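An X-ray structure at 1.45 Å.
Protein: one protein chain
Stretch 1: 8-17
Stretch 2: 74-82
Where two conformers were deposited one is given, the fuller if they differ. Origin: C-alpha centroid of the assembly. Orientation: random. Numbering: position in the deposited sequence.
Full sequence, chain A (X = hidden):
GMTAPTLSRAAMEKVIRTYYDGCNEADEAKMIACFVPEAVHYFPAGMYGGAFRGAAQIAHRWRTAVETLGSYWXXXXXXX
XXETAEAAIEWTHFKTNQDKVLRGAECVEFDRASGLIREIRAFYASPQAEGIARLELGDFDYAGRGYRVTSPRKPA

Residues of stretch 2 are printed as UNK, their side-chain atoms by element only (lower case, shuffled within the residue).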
# COMPACT_ATOMS: atom_id res chain seq x y z
N SER A 8 -16.88 8.38 -10.98
CA SER A 8 -17.34 7.00 -10.99
C SER A 8 -16.18 6.04 -10.78
O SER A 8 -15.01 6.35 -11.06
CB SER A 8 -18.03 6.66 -12.32
OG SER A 8 -17.08 6.59 -13.36
N ARG A 9 -16.49 4.85 -10.31
CA ARG A 9 -15.44 3.84 -10.15
C ARG A 9 -14.84 3.52 -11.50
O ARG A 9 -13.64 3.39 -11.62
CB ARG A 9 -15.93 2.56 -9.46
CG ARG A 9 -16.84 1.63 -10.24
CD ARG A 9 -16.92 0.24 -9.53
NE ARG A 9 -16.72 0.47 -8.11
CZ ARG A 9 -15.76 -0.02 -7.34
NH1 ARG A 9 -14.95 -1.01 -7.74
NH2 ARG A 9 -15.72 0.43 -6.11
N ALA A 10 -15.67 3.39 -12.53
CA ALA A 10 -15.20 3.10 -13.89
C ALA A 10 -14.24 4.15 -14.40
O ALA A 10 -13.27 3.83 -15.08
CB ALA A 10 -16.38 2.96 -14.85
N ALA A 11 -14.54 5.41 -14.14
CA ALA A 11 -13.66 6.49 -14.59
C ALA A 11 -12.29 6.39 -13.98
O ALA A 11 -11.28 6.64 -14.63
CB ALA A 11 -14.32 7.81 -14.26
N MSE A 12 -12.23 6.10 -12.69
CA MSE A 12 -10.94 5.98 -12.00
C MSE A 12 -10.19 4.77 -12.48
O MSE A 12 -8.99 4.82 -12.75
CB MSE A 12 -11.15 5.95 -10.48
CG MSE A 12 -11.47 7.33 -9.94
SE MSE A 12 -11.52 7.34 -7.99
CE MSE A 12 -13.19 6.68 -7.87
N GLU A 13 -10.91 3.67 -12.69
CA GLU A 13 -10.25 2.47 -13.19
C GLU A 13 -9.66 2.71 -14.57
O GLU A 13 -8.56 2.25 -14.85
CB GLU A 13 -11.23 1.30 -13.27
CG GLU A 13 -10.59 0.05 -13.72
CD GLU A 13 -11.46 -1.17 -13.60
OE1 GLU A 13 -12.54 -1.06 -12.97
OE2 GLU A 13 -11.06 -2.24 -14.14
N LYS A 14 -10.38 3.42 -15.43
CA LYS A 14 -9.92 3.69 -16.78
C LYS A 14 -8.64 4.50 -16.77
O LYS A 14 -7.70 4.19 -17.53
CB LYS A 14 -11.01 4.38 -17.61
CG LYS A 14 -12.11 3.40 -17.99
CD LYS A 14 -13.35 4.09 -18.57
CE LYS A 14 -14.55 3.16 -18.60
NZ LYS A 14 -15.77 3.84 -18.70
N VAL A 15 -8.56 5.54 -15.94
CA VAL A 15 -7.32 6.31 -15.87
C VAL A 15 -6.15 5.47 -15.35
O VAL A 15 -5.04 5.50 -15.90
CB VAL A 15 -7.52 7.53 -14.97
CG1 VAL A 15 -6.21 8.29 -14.71
CG2 VAL A 15 -8.55 8.49 -15.60
N ILE A 16 -6.39 4.66 -14.32
CA ILE A 16 -5.34 3.82 -13.77
C ILE A 16 -4.83 2.81 -14.79
O ILE A 16 -3.61 2.65 -14.98
CB ILE A 16 -5.84 3.15 -12.49
CG1 ILE A 16 -5.84 4.17 -11.35
CG2 ILE A 16 -4.97 1.89 -12.17
CD1 ILE A 16 -6.63 3.71 -10.08
N ARG A 17 -5.74 2.18 -15.51
CA ARG A 17 -5.28 1.19 -16.45
C ARG A 17 -4.55 1.86 -17.66
O ARG A 17 -3.59 1.29 -18.23
CB ARG A 17 -6.43 0.32 -16.94
CG ARG A 17 -7.02 -0.56 -15.81
CD ARG A 17 -7.93 -1.67 -16.38
NE ARG A 17 -8.51 -2.47 -15.31
CZ ARG A 17 -7.92 -3.47 -14.65
NH1 ARG A 17 -6.67 -3.88 -14.92
NH2 ARG A 17 -8.61 -4.08 -13.69
N UNK A 74 2.45 -5.05 -13.58
CA UNK A 74 1.14 -5.64 -13.55
C UNK A 74 0.32 -5.07 -12.41
O UNK A 74 0.85 -4.75 -11.32
c UNK A 74 1.19 -7.17 -13.45
c UNK A 74 1.94 -7.77 -14.63
o UNK A 74 1.83 -7.57 -12.23
N UNK A 75 -0.99 -4.95 -12.64
CA UNK A 75 -1.96 -4.57 -11.63
C UNK A 75 -2.47 -5.88 -11.07
O UNK A 75 -3.11 -6.65 -11.79
c UNK A 75 -4.21 -3.59 -11.15
c UNK A 75 -2.62 -2.41 -12.75
c UNK A 75 -3.72 -1.54 -13.43
c UNK A 75 -3.12 -3.75 -12.20
N UNK A 76 -2.15 -6.16 -9.82
CA UNK A 76 -2.53 -7.41 -9.18
C UNK A 76 -3.81 -7.32 -8.36
O UNK A 76 -4.52 -8.32 -8.18
c UNK A 76 -0.08 -8.02 -9.09
c UNK A 76 -1.38 -7.89 -8.31
o UNK A 76 -0.12 -8.29 -10.31
o UNK A 76 0.97 -7.87 -8.47
N UNK A 77 -4.08 -6.16 -7.80
CA UNK A 77 -5.34 -5.91 -7.08
C UNK A 77 -5.64 -4.45 -7.24
O UNK A 77 -4.72 -3.62 -7.31
c UNK A 77 -5.26 -6.30 -5.57
N UNK A 78 -6.90 -4.09 -7.30
CA UNK A 78 -7.31 -2.72 -7.53
C UNK A 78 -8.49 -2.41 -6.62
O UNK A 78 -9.54 -3.07 -6.72
c UNK A 78 -8.13 -1.17 -9.44
c UNK A 78 -7.66 -2.53 -9.01
c UNK A 78 -7.18 -0.03 -8.97
c UNK A 78 -8.31 -1.23 -10.97
N UNK A 79 -8.34 -1.46 -5.71
CA UNK A 79 -9.34 -1.09 -4.72
C UNK A 79 -9.75 0.34 -5.04
O UNK A 79 -8.90 1.21 -5.08
c UNK A 79 -8.11 -2.52 -3.02
c UNK A 79 -8.72 -1.12 -3.31
c UNK A 79 -9.73 -0.78 -2.24
N UNK A 80 -11.02 0.56 -5.35
CA UNK A 80 -11.49 1.87 -5.77
C UNK A 80 -12.59 2.39 -4.85
O UNK A 80 -13.58 1.70 -4.60
c UNK A 80 -11.30 1.14 -9.57
c UNK A 80 -11.96 1.89 -7.25
c UNK A 80 -12.52 3.30 -7.60
c UNK A 80 -10.82 1.46 -8.17
N UNK A 81 -12.38 3.60 -4.35
CA UNK A 81 -13.28 4.22 -3.36
C UNK A 81 -13.92 5.49 -3.97
O UNK A 81 -13.31 6.58 -3.99
o UNK A 81 -12.93 4.81 0.22
c UNK A 81 -12.51 4.53 -2.08
o UNK A 81 -14.51 5.44 -1.13
c UNK A 81 -13.38 4.95 -0.92
N UNK A 82 -15.17 5.36 -4.43
CA UNK A 82 -15.85 6.53 -4.99
C UNK A 82 -16.27 7.56 -3.93
O UNK A 82 -16.56 8.69 -4.26
c UNK A 82 -17.05 6.11 -5.81
O HOH W 1 -16.45 2.75 -4.50

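Position 74 carries one carbon bearing an oxygen and a second carbon, a beta-branched hydroxyl, and it lies out of reach of the helix. This is T74.

At position 75 four carbons fork at the first, with one arm two carbons long. The CA-to-CB bond points toward the helix, and the tip of the long arm packs on I16 CG2 and near the guanidinium of R17. The residue is I75; its CD1 lies 3.9 Å from I16 CG2 and 4.0 Å from R17 NH1.

Position 76 has two carbons, the second with two oxygens, a short carboxylate that touches nothing on the helix. It is D76, and its OD1 accepts a 2.8 Å hydrogen bond from T74 OG1.

A single carbon at position 77, again out of reach, gives A77.

Position 78 returns toward the helix with four carbons forked at the second. The two branch ends meet I16, E13 and R17: L78. Its CD1 lies 3.9 Å from I16 CD1; its CD2 lies 3.8 Å from E13 CG and covers one face of the R17 guanidinium, 4.0 Å from R17 NH2.

Three carbons, one carrying the other two, mark position 79. The CA-to-CB bond points away from the helix, and the residue is buried: V79.

Position 80 repeats the four-carbon fork at the first atom and surrenders more surface to the helix than any other residue here; its carbons touch R9, M12 and E13. It is I80. Its CG2 sits 3.5 Å from M12 CE and 4.0 Å from R9 CB, its CD1 reaches 3.7 Å from E13 CB, and its CB lies over one face of the R9 guanidinium.

At position 81 two carbons, the second carrying two oxygens, make a short carboxylate: D81. Its CA-to-CB bond points away from the helix. The backbone still takes part, since D81 O is 3.9 Å from M12 CE.

One carbon at position 82, pointing toward the helix and touching M12, identifies A82, with CB 4.4 Å from M12 CE.

The rule is a greasy strip on each partner. M12 and I16, one helical turn apart, point at the strand, where I75, L78 and I80 answer them. Arginines flank this core at the two ends of the contact, lending aliphatic stems and guanidinium surfaces. R17 is held by a salt bridge along the helix, R17 NE to E13 OE2 at 2.8 Å. At the other end, one water accepts from both R9 NH2 and A82 N, each at 2.9 Å, so a water links the helix to A82, just past the end of the strand.

Stretch 2, residues 74-82: TIDALVIDA
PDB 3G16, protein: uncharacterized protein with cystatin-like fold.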